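PDB 6VJR: vinylacetyl-CoA Delta-isomerase, which probably dehydrates 4-hydroxybutyryl-CoA and isomerises vinylacetyl-CoA, with FAD and a [4Fe-4S] cluster as cofactors. Local coordinates for residues H32-P37 against S232-S237; T94-Q99 against G434-G439; S112-I117 against D124-F129; L130-M135 against K268-G273. All blocks are in the same frame, centred on the assembly; numbering follows the deposited sequence. Where two conformers were deposited one is given.

Interaction 1: H32-P37 against S232-S237; sequences HPMIRP and SCDTRS. With NA (sodium ion), chain L; NA (sodium ion), chain K.
Met34 and Pro33 meet Asp234 and Ser237 at a buried contact between a loop entering a helix and a short 3-10 turn. The van der Waals part is the Met34 thioether against the Asp234 methylene. Met34 CG stands anti to the backbone N (chi1 -173°), which carries the thioether across, with Met34 CE 3.7 Å from Asp234 CB. Ser237 is modelled in two conformers. In the one considered, Ser237 OG lies 3.2 Å from Met34 CA, so this touch is less certain. The polar link is indirect. A sodium ion is coordinated by Ser237 O at 2.4 Å. One of the waters on that ion donates to Pro33 O at 2.8 Å. A second water joins this sodium to another, held by Arg236 O together with Glu239, Gly241 and Asp245. The Asp234 carboxylate pairs with Arg230, and Thr235 meets Thr235 of the second subunit. Around the contact, Met34 also packs on Leu21 of strand 19-21 and Tyr228 of strand 224-228.

Interaction 2: T94-Q99 against G434-G439; sequences TGTCFQ and GRNAVG. With SF4 (iron/sulfur cluster), chain E.
Thr96 and Asn436 touch where the [4Fe-4S]-binding loop 94-99 passes the start of helix 437-446. At the head of the second segment, Gly434 O accepts Ala437 N at 3.0 Å, which closes a turn. Arg435 does not touch the loop; its guanidinium bonds to Met34 O and Gln231 OE1. Asn436 makes the crossing. Asn436 ND2 comes within 2.9 Å of Thr96 OG1, but the angle is too poor for a hydrogen bond. Asn436 OD1 accepts from Asn430 ND2 and also from a water that donates to Gly95 O at 2.8 Å. Ala437 and Val438 turn to the second subunit, packing on its Leu433 and Val389. Gly439 O accepts from Lys296 NZ, a residue of the cluster pocket.

Across from this helix, Cys97 SG binds cluster iron FE3 at 2.3 Å; Cys101 and Cys295 are further cluster ligands. Phe98 CG sits between its backbone N and carbonyl carbon (chi1 42°), and one face of the ring covers sulfide S1, which lies 3.3 Å from the ring plane, over its centre. With an alanine here, sulfide S1 would probably lose its aromatic cover, and a gap would be likely to open beside the cluster. Beyond the ring, Gln99 NE2 donates to Cys97 O at 3.0 Å with an N-H...O angle of 167°.

Interaction 3: S112-I117 against D124-F129; sequences STTFEI and DYHKRF
Thr114 and His126 lie at the centre of an antiparallel helix-helix contact, an alpha-alpha hairpin formed by helix 101-121 and helix 125-139. The short segment axes approach to 8.2 Å at 147°. His126 ND1 donates to Thr114 OG1 at 2.9 Å, and the oxygen lies in the imidazole plane. Thr114 OG1 is in turn bonded to Leu110 O of its own helix. With chi1 at -169°, the His126 ring extends across to the other helix and comes to lie beside Phe115. There Phe115 CB sits over one face of the imidazole, 4.0 Å from its centroid, as a CH-pi contact. The Phe115 ring turns its edge to the imidazole face, in a T-shaped pair with centroids 5.4 Å apart and planes at 87°. Nearer the hairpin bend, Ile117 CG2 rests at the edge of the Tyr125 ring, 3.5 Å from Tyr125 CD2. Asp118 OD1 and OD2 accept the backbone N-H groups of Tyr125 and His126, while Tyr125 OH bonds to Glu274. A leucine in place of His126 would probably leave Thr114 OG1 without its donor across the helices and Phe115 without an aromatic face to meet. The bond direction implies a proton on His126 ND1, and the Phe115 contacts help to fix the ring's rotation.

Interaction 4: L130-M135 against K268-G273; sequences LEFVKM and KVFMHG
Phe132 packs on Phe270 where helix 125-139 lies against strand 269-272, an outermost strand, within this chain, of a four-stranded mixed sheet. This strand carries a classic beta bulge, with Phe270 and Met271 both facing Val214. The tight part of the contact is aromatic and buried. A chi1 of 176° swings the Phe132 ring beside its own carbonyl carbon and toward the sheet, with Phe132 CB 3.7 Å from Phe270 CZ. The two rings meet obliquely, with centroids 5.7 Å apart and planes at 59°. Each ring has a further aromatic partner: Phe132 pairs edge-to-face with Trp195, and Phe270 pairs edge-to-face with Phe129.

The other side is looser and partly open to solvent. Here the contact rests on the aliphatic part of Lys268, whose chain crosses Phe132 at about a right angle. Lys268 CD lies 3.9 Å from Phe132 CD1. Met135 also comes near, its CE 3.9 Å from Lys268 CE, but this methionine has two conformers and the touch is less certain. Both Met135 and Lys268 pack on Trp195 as well. Within segment 268-273, Lys268 O stands 3.8 Å above the plane of the Phe270 ring, over its centre.

Overall arrangement
From the N terminus, segment 32-37 waits until 232-237 to close interaction 1. Before that closure, segment 94-99 opens interaction 2, which closes only at 434-439, so the two cross. They also touch, through Arg435, and both meet the second subunit. Interaction 3 closes a short hairpin that falls within both long loops. Interaction 4 follows in series, lies within the span of interaction 2 and crosses interaction 1. Interactions 3 and 4 share helix 125-139, with centres about 7 Å apart, and tie the hairpin to the four-stranded sheet. Interaction 2 joins the N-terminal and C-terminal family regions beside the cluster.

Interaction 1: H32-P37 against S232-S237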
loop_
_atom_site.group_PDB
_atom_site.type_symbol
_atom_site.label_atom_id
_atom_site.label_comp_id
_atom_site.label_asym_id
_atom_site.label_seq_id
_atom_site.Cartn_x
_atom_site.Cartn_y
_atom_site.Cartn_z
ATOM N N HIS A 32 39.185 -18.116 1.690
ATOM C CA HIS A 32 38.520 -17.913 0.410
ATOM C C HIS A 32 37.829 -16.558 0.456
ATOM O O HIS A 32 36.976 -16.326 1.313
ATOM C CB HIS A 32 37.515 -19.016 0.119
ATOM C CG HIS A 32 36.991 -19.015 -1.276
ATOM N ND1 HIS A 32 36.306 -17.975 -1.843
ATOM C CD2 HIS A 32 37.128 -19.965 -2.217
ATOM C CE1 HIS A 32 36.000 -18.320 -3.093
ATOM N NE2 HIS A 32 36.493 -19.538 -3.334
ATOM N N PRO A 33 38.135 -15.617 -0.463
ATOM C CA PRO A 33 37.557 -14.277 -0.380
ATOM C C PRO A 33 36.036 -14.188 -0.488
ATOM O O PRO A 33 35.441 -13.213 -0.049
ATOM C CB PRO A 33 38.165 -13.515 -1.547
ATOM C CG PRO A 33 39.039 -14.467 -2.286
ATOM C CD PRO A 33 39.071 -15.786 -1.583
ATOM N N MET A 34 35.383 -15.206 -1.045
ATOM C CA MET A 34 33.933 -15.171 -1.112
ATOM C C MET A 34 33.299 -15.565 0.213
ATOM O O MET A 34 32.168 -15.152 0.506
ATOM C CB MET A 34 33.412 -16.079 -2.228
ATOM C CG MET A 34 31.932 -15.969 -2.463
ATOM S SD MET A 34 31.406 -16.783 -3.973
ATOM C CE MET A 34 29.791 -17.445 -3.497
ATOM N N ILE A 35 34.039 -16.322 1.016
ATOM C CA ILE A 35 33.535 -16.905 2.250
ATOM C C ILE A 35 33.968 -16.074 3.458
ATOM O O ILE A 35 33.236 -15.970 4.450
ATOM C CB ILE A 35 33.980 -18.366 2.359
ATOM C CG1 ILE A 35 33.561 -19.179 1.118
ATOM C CG2 ILE A 35 33.490 -19.005 3.665
ATOM C CD1 ILE A 35 34.001 -20.635 1.161
ATOM N N ARG A 36 35.146 -15.456 3.388
ATOM C CA ARG A 36 35.694 -14.788 4.548
ATOM C C ARG A 36 34.737 -13.715 5.088
ATOM O O ARG A 36 34.612 -13.558 6.292
ATOM C CB ARG A 36 37.092 -14.223 4.305
ATOM C CG ARG A 36 37.685 -13.465 5.489
ATOM C CD ARG A 36 37.706 -14.311 6.733
ATOM N NE ARG A 36 38.512 -13.640 7.754
ATOM C CZ ARG A 36 39.810 -13.796 7.947
ATOM N NH1 ARG A 36 40.492 -14.631 7.199
ATOM N NH2 ARG A 36 40.431 -13.070 8.847
ATOM N N PRO A 37 34.010 -12.919 4.284
ATOM C CA PRO A 37 33.130 -11.900 4.879
ATOM C C PRO A 37 32.084 -12.498 5.820
ATOM O O PRO A 37 31.731 -11.895 6.823
ATOM C CB PRO A 37 32.492 -11.223 3.649
ATOM C CG PRO A 37 33.570 -11.413 2.583
ATOM C CD PRO A 37 34.071 -12.816 2.815
ATOM N N SER A 232 23.738 -12.940 -5.503
ATOM C CA SER A 232 23.836 -11.774 -6.368
ATOM C C SER A 232 25.162 -11.037 -6.124
ATOM O O SER A 232 25.449 -10.694 -5.003
ATOM C CB SER A 232 22.667 -10.857 -6.203
ATOM O OG SER A 232 22.838 -9.765 -7.095
ATOM N N CYS A 233 25.985 -10.847 -7.164
ATOM C CA CYS A 233 27.243 -10.112 -7.053
ATOM C C CYS A 233 28.296 -10.843 -6.217
ATOM O O CYS A 233 29.302 -10.218 -5.815
ATOM C CB CYS A 233 27.059 -8.669 -6.535
ATOM S SG CYS A 233 26.025 -7.661 -7.598
ATOM N N ASP A 234 28.131 -12.163 -6.025
ATOM C CA ASP A 234 29.027 -12.944 -5.169
ATOM C C ASP A 234 30.503 -12.715 -5.542
ATOM O O ASP A 234 31.349 -12.489 -4.675
ATOM C CB ASP A 234 28.664 -14.420 -5.203
ATOM C CG ASP A 234 28.374 -15.080 -6.554
ATOM O OD1 ASP A 234 28.678 -14.473 -7.629
ATOM O OD2 ASP A 234 27.764 -16.174 -6.544
ATOM N N THR A 235 30.806 -12.792 -6.832
ATOM C CA THR A 235 32.180 -12.833 -7.282
ATOM C C THR A 235 32.886 -11.489 -7.197
ATOM O O THR A 235 34.110 -11.458 -7.348
ATOM C CB THR A 235 32.324 -13.474 -8.651
ATOM O OG1 THR A 235 31.566 -12.670 -9.538
ATOM C CG2 THR A 235 31.919 -14.943 -8.635
ATOM N N ARG A 236 32.173 -10.396 -6.861
ATOM C CA ARG A 236 32.887 -9.159 -6.639
ATOM C C ARG A 236 33.884 -9.320 -5.497
ATOM O O ARG A 236 34.916 -8.618 -5.447
ATOM C CB ARG A 236 31.940 -8.006 -6.334
ATOM C CG ARG A 236 31.123 -7.649 -7.568
ATOM C CD ARG A 236 30.356 -6.400 -7.377
ATOM N NE ARG A 236 29.443 -6.076 -8.475
ATOM C CZ ARG A 236 28.712 -4.988 -8.551
ATOM N NH1 ARG A 236 28.826 -4.062 -7.645
ATOM N NH2 ARG A 236 27.842 -4.795 -9.560
ATOM N N SER A 237 33.526 -10.171 -4.542
ATOM C CA SER A 237 34.382 -10.456 -3.406
ATOM C C SER A 237 35.752 -10.969 -3.848
ATOM O O SER A 237 36.724 -10.759 -3.141
ATOM C CB SER A 237 33.732 -11.462 -2.479
ATOM O OG SER A 237 33.582 -12.725 -3.121
HETATM NA NA NA L . 37.894 -9.594 -1.399
HETATM NA NA NA K . 36.278 -6.923 -4.607
HETATM O O HOH W 1 36.468 -10.675 0.355
HETATM O O HOH W 2 36.839 -7.651 -2.449
HETATM O O HOH W 3 36.053 -5.596 -6.751
HETATM O O HOH W 4 38.574 -7.996 0.561
HETATM O O HOH W 5 39.532 -10.484 -0.586
#

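Interaction 2: T94-Q99 against G434-G439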
loop_
_atom_site.group_PDB
_atom_site.type_symbol
_atom_site.label_atom_id
_atom_site.label_comp_id
_atom_site.label_asym_id
_atom_site.label_seq_id
_atom_site.Cartn_x
_atom_site.Cartn_y
_atom_site.Cartn_z
ATOM N N THR A 94 27.233 -4.883 11.341
ATOM C CA THR A 94 27.683 -5.735 10.264
ATOM C C THR A 94 26.947 -5.457 8.964
ATOM O O THR A 94 27.513 -5.722 7.907
ATOM C CB THR A 94 27.573 -7.208 10.602
ATOM O OG1 THR A 94 26.214 -7.594 10.701
ATOM C CG2 THR A 94 28.372 -7.616 11.832
ATOM N N GLY A 95 25.708 -5.000 9.060
ATOM C CA GLY A 95 24.899 -4.788 7.876
ATOM C C GLY A 95 24.589 -6.067 7.123
ATOM O O GLY A 95 24.237 -6.035 5.937
ATOM N N THR A 96 24.662 -7.214 7.790
ATOM C CA THR A 96 24.455 -8.454 7.071
ATOM C C THR A 96 23.834 -9.472 8.003
ATOM O O THR A 96 23.491 -9.169 9.147
ATOM C CB THR A 96 25.779 -8.969 6.492
ATOM O OG1 THR A 96 25.457 -9.994 5.542
ATOM C CG2 THR A 96 26.667 -9.521 7.590
ATOM N N CYS A 97 23.682 -10.697 7.460
ATOM C CA CYS A 97 23.302 -11.819 8.293
ATOM C C CYS A 97 24.511 -12.365 9.055
ATOM O O CYS A 97 25.425 -12.892 8.433
ATOM C CB CYS A 97 22.651 -12.910 7.453
ATOM S SG CYS A 97 22.335 -14.402 8.440
ATOM N N PHE A 98 24.477 -12.314 10.390
ATOM C CA PHE A 98 25.595 -12.730 11.226
ATOM C C PHE A 98 25.352 -14.169 11.729
ATOM O O PHE A 98 26.037 -14.636 12.616
ATOM C CB PHE A 98 25.876 -11.686 12.332
ATOM C CG PHE A 98 24.608 -11.147 12.977
ATOM C CD1 PHE A 98 23.970 -11.870 13.974
ATOM C CD2 PHE A 98 23.954 -10.007 12.462
ATOM C CE1 PHE A 98 22.795 -11.379 14.558
ATOM C CE2 PHE A 98 22.774 -9.552 13.038
ATOM C CZ PHE A 98 22.202 -10.237 14.087
ATOM N N GLN A 99 24.275 -14.806 11.254
ATOM C CA GLN A 99 24.149 -16.260 11.168
ATOM C C GLN A 99 23.777 -16.999 12.450
ATOM O O GLN A 99 23.202 -18.082 12.353
ATOM C CB GLN A 99 25.431 -16.841 10.589
ATOM C CG GLN A 99 25.676 -16.401 9.164
ATOM C CD GLN A 99 27.131 -16.251 8.798
ATOM O OE1 GLN A 99 27.876 -17.243 8.712
ATOM N NE2 GLN A 99 27.547 -15.007 8.547
ATOM N N GLY A 434 22.560 -6.528 -4.503
ATOM C CA GLY A 434 23.736 -7.365 -4.442
ATOM C C GLY A 434 23.725 -8.361 -3.304
ATOM O O GLY A 434 22.671 -8.875 -2.898
ATOM N N ARG A 435 24.941 -8.607 -2.772
ATOM C CA ARG A 435 25.121 -9.797 -1.964
ATOM C C ARG A 435 24.296 -9.711 -0.683
ATOM O O ARG A 435 23.810 -10.734 -0.183
ATOM C CB ARG A 435 26.592 -9.954 -1.556
ATOM C CG ARG A 435 27.526 -10.590 -2.556
ATOM C CD ARG A 435 28.823 -11.015 -1.915
ATOM N NE ARG A 435 28.670 -12.389 -1.420
ATOM C CZ ARG A 435 29.620 -13.134 -0.915
ATOM N NH1 ARG A 435 29.348 -14.398 -0.588
ATOM N NH2 ARG A 435 30.821 -12.619 -0.764
ATOM N N ASN A 436 24.218 -8.501 -0.093
ATOM C CA ASN A 436 23.511 -8.362 1.164
ATOM C C ASN A 436 21.998 -8.224 0.976
ATOM O O ASN A 436 21.249 -8.288 1.948
ATOM C CB ASN A 436 24.202 -7.319 2.031
ATOM C CG ASN A 436 25.489 -7.807 2.674
ATOM O OD1 ASN A 436 26.382 -7.014 2.987
ATOM N ND2 ASN A 436 25.646 -9.108 2.830
ATOM N N ALA A 437 21.531 -8.024 -0.267
ATOM C CA ALA A 437 20.110 -8.075 -0.534
ATOM C C ALA A 437 19.536 -9.477 -0.425
ATOM O O ALA A 437 18.315 -9.594 -0.222
ATOM C CB ALA A 437 19.814 -7.526 -1.908
ATOM N N VAL A 438 20.377 -10.509 -0.655
ATOM C CA VAL A 438 19.955 -11.876 -0.407
ATOM C C VAL A 438 19.354 -12.001 0.983
ATOM O O VAL A 438 18.282 -12.554 1.152
ATOM C CB VAL A 438 21.111 -12.860 -0.597
ATOM C CG1 VAL A 438 20.795 -14.258 -0.058
ATOM C CG2 VAL A 438 21.502 -12.875 -2.046
ATOM N N GLY A 439 20.052 -11.455 1.964
ATOM C CA GLY A 439 19.544 -11.491 3.319
ATOM C C GLY A 439 18.496 -10.423 3.601
ATOM O O GLY A 439 17.433 -10.737 4.154
HETATM FE FE1 SF4 E . 18.271 -14.722 10.564
HETATM FE FE2 SF4 E . 18.980 -12.067 10.629
HETATM FE FE3 SF4 E . 20.760 -13.853 9.990
HETATM FE FE4 SF4 E . 20.017 -13.594 12.554
HETATM S S1 SF4 E . 21.198 -12.118 11.353
HETATM S S2 SF4 E . 20.244 -15.607 11.362
HETATM S S3 SF4 E . 17.743 -13.178 12.249
HETATM S S4 SF4 E . 18.843 -13.469 8.824
HETATM O O HOH W 6 25.536 -4.198 4.276
#

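Interaction 3: S112-I117 against D124-F129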
loop_
_atom_site.group_PDB
_atom_site.type_symbol
_atom_site.label_atom_id
_atom_site.label_comp_id
_atom_site.label_asym_id
_atom_site.label_seq_id
_atom_site.Cartn_x
_atom_site.Cartn_y
_atom_site.Cartn_z
ATOM N N SER A 112 12.298 -26.788 25.407
ATOM C CA SER A 112 10.931 -27.071 25.828
ATOM C C SER A 112 10.371 -28.329 25.158
ATOM O O SER A 112 9.651 -29.087 25.788
ATOM C CB SER A 112 10.011 -25.891 25.613
ATOM O OG SER A 112 9.829 -25.588 24.241
ATOM N N THR A 113 10.679 -28.546 23.879
ATOM C CA THR A 113 10.085 -29.649 23.139
ATOM C C THR A 113 10.597 -30.985 23.694
ATOM O O THR A 113 9.816 -31.909 23.913
ATOM C CB THR A 113 10.364 -29.514 21.650
ATOM O OG1 THR A 113 9.867 -28.264 21.178
ATOM C CG2 THR A 113 9.675 -30.644 20.908
ATOM N N THR A 114 11.912 -31.129 23.914
ATOM C CA THR A 114 12.474 -32.386 24.428
ATOM C C THR A 114 11.850 -32.750 25.775
ATOM O O THR A 114 11.604 -33.927 26.051
ATOM C CB THR A 114 13.993 -32.326 24.537
ATOM O OG1 THR A 114 14.374 -31.188 25.303
ATOM C CG2 THR A 114 14.666 -32.368 23.177
ATOM N N PHE A 115 11.644 -31.745 26.632
ATOM C CA PHE A 115 11.019 -31.943 27.924
ATOM C C PHE A 115 9.648 -32.602 27.770
ATOM O O PHE A 115 9.312 -33.547 28.501
ATOM C CB PHE A 115 10.948 -30.601 28.658
ATOM C CG PHE A 115 10.395 -30.721 30.068
ATOM C CD1 PHE A 115 9.030 -30.779 30.291
ATOM C CD2 PHE A 115 11.238 -30.715 31.168
ATOM C CE1 PHE A 115 8.526 -30.810 31.564
ATOM C CE2 PHE A 115 10.725 -30.781 32.448
ATOM C CZ PHE A 115 9.372 -30.831 32.643
ATOM N N GLU A 116 8.879 -32.115 26.782
ATOM C CA GLU A 116 7.520 -32.580 26.581
ATOM C C GLU A 116 7.497 -33.958 25.931
ATOM O O GLU A 116 6.627 -34.736 26.277
ATOM C CB GLU A 116 6.665 -31.543 25.866
ATOM C CG GLU A 116 6.412 -30.358 26.803
ATOM C CD GLU A 116 5.517 -29.241 26.300
ATOM O OE1 GLU A 116 4.378 -29.596 25.923
ATOM O OE2 GLU A 116 5.925 -28.051 26.348
ATOM N N ILE A 117 8.431 -34.277 25.028
ATOM C CA ILE A 117 8.520 -35.625 24.510
ATOM C C ILE A 117 8.717 -36.606 25.660
ATOM O O ILE A 117 8.026 -37.620 25.725
ATOM C CB ILE A 117 9.661 -35.767 23.493
ATOM C CG1 ILE A 117 9.501 -34.822 22.307
ATOM C CG2 ILE A 117 9.760 -37.221 23.055
ATOM C CD1 ILE A 117 10.683 -34.769 21.367
ATOM N N ASP A 124 14.766 -39.795 27.438
ATOM C CA ASP A 124 15.692 -38.889 28.110
ATOM C C ASP A 124 16.346 -37.940 27.113
ATOM O O ASP A 124 17.496 -37.544 27.281
ATOM C CB ASP A 124 16.784 -39.605 28.873
ATOM C CG ASP A 124 17.596 -40.566 28.028
ATOM O OD1 ASP A 124 17.314 -40.633 26.833
ATOM O OD2 ASP A 124 18.438 -41.294 28.587
ATOM N N TYR A 125 15.564 -37.511 26.123
ATOM C CA TYR A 125 16.005 -36.504 25.174
ATOM C C TYR A 125 16.387 -35.191 25.854
ATOM O O TYR A 125 17.319 -34.515 25.406
ATOM C CB TYR A 125 14.963 -36.269 24.088
ATOM C CG TYR A 125 14.552 -37.532 23.350
ATOM C CD1 TYR A 125 15.467 -38.265 22.611
ATOM C CD2 TYR A 125 13.224 -37.934 23.298
ATOM C CE1 TYR A 125 15.102 -39.420 21.930
ATOM C CE2 TYR A 125 12.850 -39.088 22.626
ATOM C CZ TYR A 125 13.780 -39.824 21.910
ATOM O OH TYR A 125 13.405 -40.978 21.279
ATOM N N HIS A 126 15.621 -34.780 26.857
ATOM C CA HIS A 126 15.896 -33.525 27.542
ATOM C C HIS A 126 17.242 -33.608 28.267
ATOM O O HIS A 126 18.011 -32.648 28.210
ATOM C CB HIS A 126 14.733 -33.152 28.469
ATOM C CG HIS A 126 14.810 -31.788 28.993
ATOM N ND1 HIS A 126 14.684 -30.702 28.157
ATOM C CD2 HIS A 126 14.998 -31.300 30.231
ATOM C CE1 HIS A 126 14.819 -29.573 28.874
ATOM N NE2 HIS A 126 15.009 -29.924 30.151
ATOM N N LYS A 127 17.522 -34.724 28.964
ATOM C CA LYS A 127 18.804 -34.935 29.646
ATOM C C LYS A 127 19.963 -34.901 28.656
ATOM O O LYS A 127 20.954 -34.185 28.865
ATOM C CB LYS A 127 18.810 -36.258 30.435
ATOM C CG LYS A 127 17.866 -36.299 31.618
ATOM C CD LYS A 127 17.806 -37.609 32.407
ATOM C CE LYS A 127 16.448 -37.902 33.030
ATOM N NZ LYS A 127 15.420 -38.266 32.033
ATOM N N ARG A 128 19.786 -35.609 27.523
ATOM C CA ARG A 128 20.764 -35.570 26.449
ATOM C C ARG A 128 20.968 -34.132 25.979
ATOM O O ARG A 128 22.112 -33.674 25.817
ATOM C CB ARG A 128 20.292 -36.448 25.296
ATOM C CG ARG A 128 20.303 -37.933 25.589
ATOM C CD ARG A 128 19.679 -38.583 24.377
ATOM N NE ARG A 128 19.586 -40.030 24.542
ATOM C CZ ARG A 128 19.010 -40.856 23.684
ATOM N NH1 ARG A 128 18.906 -42.164 23.925
ATOM N NH2 ARG A 128 18.543 -40.394 22.582
ATOM N N PHE A 129 19.851 -33.427 25.713
ATOM C CA PHE A 129 19.945 -32.074 25.227
ATOM C C PHE A 129 20.667 -31.145 26.209
ATOM O O PHE A 129 21.512 -30.353 25.795
ATOM C CB PHE A 129 18.554 -31.594 24.805
ATOM C CG PHE A 129 18.643 -30.186 24.253
ATOM C CD1 PHE A 129 19.270 -29.922 23.043
ATOM C CD2 PHE A 129 18.146 -29.113 24.969
ATOM C CE1 PHE A 129 19.378 -28.622 22.594
ATOM C CE2 PHE A 129 18.210 -27.822 24.473
ATOM C CZ PHE A 129 18.846 -27.582 23.310
#

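Interaction 4: L130-M135 against K268-G273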
loop_
_atom_site.group_PDB
_atom_site.type_symbol
_atom_site.label_atom_id
_atom_site.label_comp_id
_atom_site.label_asym_id
_atom_site.label_seq_id
_atom_site.Cartn_x
_atom_site.Cartn_y
_atom_site.Cartn_z
ATOM N N LEU A 130 20.369 -31.230 27.496
ATOM C CA LEU A 130 21.054 -30.384 28.461
ATOM C C LEU A 130 22.565 -30.647 28.494
ATOM O O LEU A 130 23.362 -29.702 28.665
ATOM C CB LEU A 130 20.442 -30.544 29.856
ATOM C CG LEU A 130 19.027 -29.994 30.025
ATOM C CD1 LEU A 130 18.523 -30.283 31.410
ATOM C CD2 LEU A 130 18.996 -28.484 29.716
ATOM N N GLU A 131 22.977 -31.921 28.371
ATOM C CA GLU A 131 24.405 -32.205 28.325
ATOM C C GLU A 131 25.026 -31.556 27.088
ATOM O O GLU A 131 26.158 -31.082 27.142
ATOM C CB GLU A 131 24.712 -33.700 28.381
ATOM C CG GLU A 131 24.282 -34.341 29.686
ATOM C CD GLU A 131 25.175 -33.996 30.856
ATOM O OE1 GLU A 131 24.716 -34.344 31.944
ATOM O OE2 GLU A 131 26.299 -33.445 30.728
ATOM N N PHE A 132 24.268 -31.514 25.984
ATOM C CA PHE A 132 24.762 -30.853 24.789
ATOM C C PHE A 132 24.916 -29.347 25.029
ATOM O O PHE A 132 25.925 -28.745 24.657
ATOM C CB PHE A 132 23.842 -31.180 23.608
ATOM C CG PHE A 132 24.246 -30.439 22.345
ATOM C CD1 PHE A 132 25.272 -30.939 21.562
ATOM C CD2 PHE A 132 23.615 -29.276 21.936
ATOM C CE1 PHE A 132 25.640 -30.312 20.387
ATOM C CE2 PHE A 132 24.031 -28.616 20.777
ATOM C CZ PHE A 132 25.046 -29.131 20.013
ATOM N N VAL A 133 23.910 -28.733 25.649
ATOM C CA VAL A 133 23.961 -27.317 25.956
ATOM C C VAL A 133 25.173 -27.022 26.834
ATOM O O VAL A 133 25.878 -26.050 26.600
ATOM C CB VAL A 133 22.656 -26.820 26.599
ATOM C CG1 VAL A 133 22.835 -25.384 27.095
ATOM C CG2 VAL A 133 21.518 -26.929 25.567
ATOM N N LYS A 134 25.392 -27.843 27.859
ATOM C CA LYS A 134 26.536 -27.632 28.733
ATOM C C LYS A 134 27.835 -27.624 27.930
ATOM O O LYS A 134 28.666 -26.734 28.089
ATOM C CB LYS A 134 26.543 -28.709 29.807
ATOM C CG LYS A 134 27.844 -28.744 30.566
ATOM C CD LYS A 134 27.822 -29.722 31.725
ATOM C CE LYS A 134 29.101 -29.746 32.481
ATOM N NZ LYS A 134 28.935 -30.647 33.612
ATOM N N MET A 135 28.010 -28.622 27.055
ATOM C CA MET A 135 29.198 -28.693 26.212
ATOM C C MET A 135 29.361 -27.397 25.405
ATOM O O MET A 135 30.397 -26.750 25.477
ATOM C CB MET A 135 29.133 -29.910 25.283
ATOM C CG MET A 135 30.318 -30.043 24.338
ATOM S SD MET A 135 30.181 -31.446 23.209
ATOM C CE MET A 135 28.933 -30.905 22.032
ATOM N N LYS A 268 23.537 -37.660 21.101
ATOM C CA LYS A 268 23.291 -36.464 20.310
ATOM C C LYS A 268 21.949 -36.558 19.589
ATOM O O LYS A 268 21.672 -35.738 18.711
ATOM C CB LYS A 268 24.450 -36.229 19.331
ATOM C CG LYS A 268 25.823 -35.996 19.922
ATOM C CD LYS A 268 25.979 -34.673 20.629
ATOM C CE LYS A 268 27.353 -34.382 21.119
ATOM N NZ LYS A 268 27.668 -35.247 22.237
ATOM N N VAL A 269 21.135 -37.574 19.924
ATOM C CA VAL A 269 19.808 -37.741 19.323
ATOM C C VAL A 269 18.746 -37.186 20.287
ATOM O O VAL A 269 18.638 -37.636 21.427
ATOM C CB VAL A 269 19.534 -39.218 18.991
ATOM C CG1 VAL A 269 18.089 -39.510 18.631
ATOM C CG2 VAL A 269 20.467 -39.736 17.912
ATOM N N PHE A 270 17.974 -36.199 19.816
ATOM C CA PHE A 270 17.022 -35.487 20.650
ATOM C C PHE A 270 15.560 -35.781 20.284
ATOM O O PHE A 270 14.647 -35.224 20.898
ATOM C CB PHE A 270 17.331 -33.991 20.647
ATOM C CG PHE A 270 18.779 -33.595 20.895
ATOM C CD1 PHE A 270 19.517 -34.217 21.897
ATOM C CD2 PHE A 270 19.398 -32.616 20.130
ATOM C CE1 PHE A 270 20.837 -33.878 22.114
ATOM C CE2 PHE A 270 20.714 -32.270 20.376
ATOM C CZ PHE A 270 21.425 -32.896 21.368
ATOM N N MET A 271 15.330 -36.616 19.273
ATOM C CA MET A 271 14.015 -37.102 18.883
ATOM C C MET A 271 14.282 -38.309 17.992
ATOM O O MET A 271 15.115 -38.234 17.089
ATOM C CB MET A 271 13.220 -36.061 18.077
ATOM C CG MET A 271 11.863 -36.568 17.476
ATOM S SD MET A 271 11.129 -35.455 16.279
ATOM C CE MET A 271 10.529 -34.214 17.432
ATOM N N HIS A 272 13.524 -39.373 18.210
ATOM C CA HIS A 272 13.728 -40.615 17.482
ATOM C C HIS A 272 12.384 -41.332 17.322
ATOM O O HIS A 272 12.077 -42.228 18.096
ATOM C CB HIS A 272 14.760 -41.485 18.208
ATOM C CG HIS A 272 14.978 -42.829 17.584
ATOM N ND1 HIS A 272 15.103 -43.043 16.234
ATOM C CD2 HIS A 272 15.030 -44.046 18.133
ATOM C CE1 HIS A 272 15.280 -44.334 15.991
ATOM N NE2 HIS A 272 15.214 -44.962 17.117
ATOM N N GLY A 273 11.566 -40.888 16.363
ATOM C CA GLY A 273 10.331 -41.562 16.002
ATOM C C GLY A 273 9.044 -40.975 16.585
ATOM O O GLY A 273 7.958 -41.441 16.222
#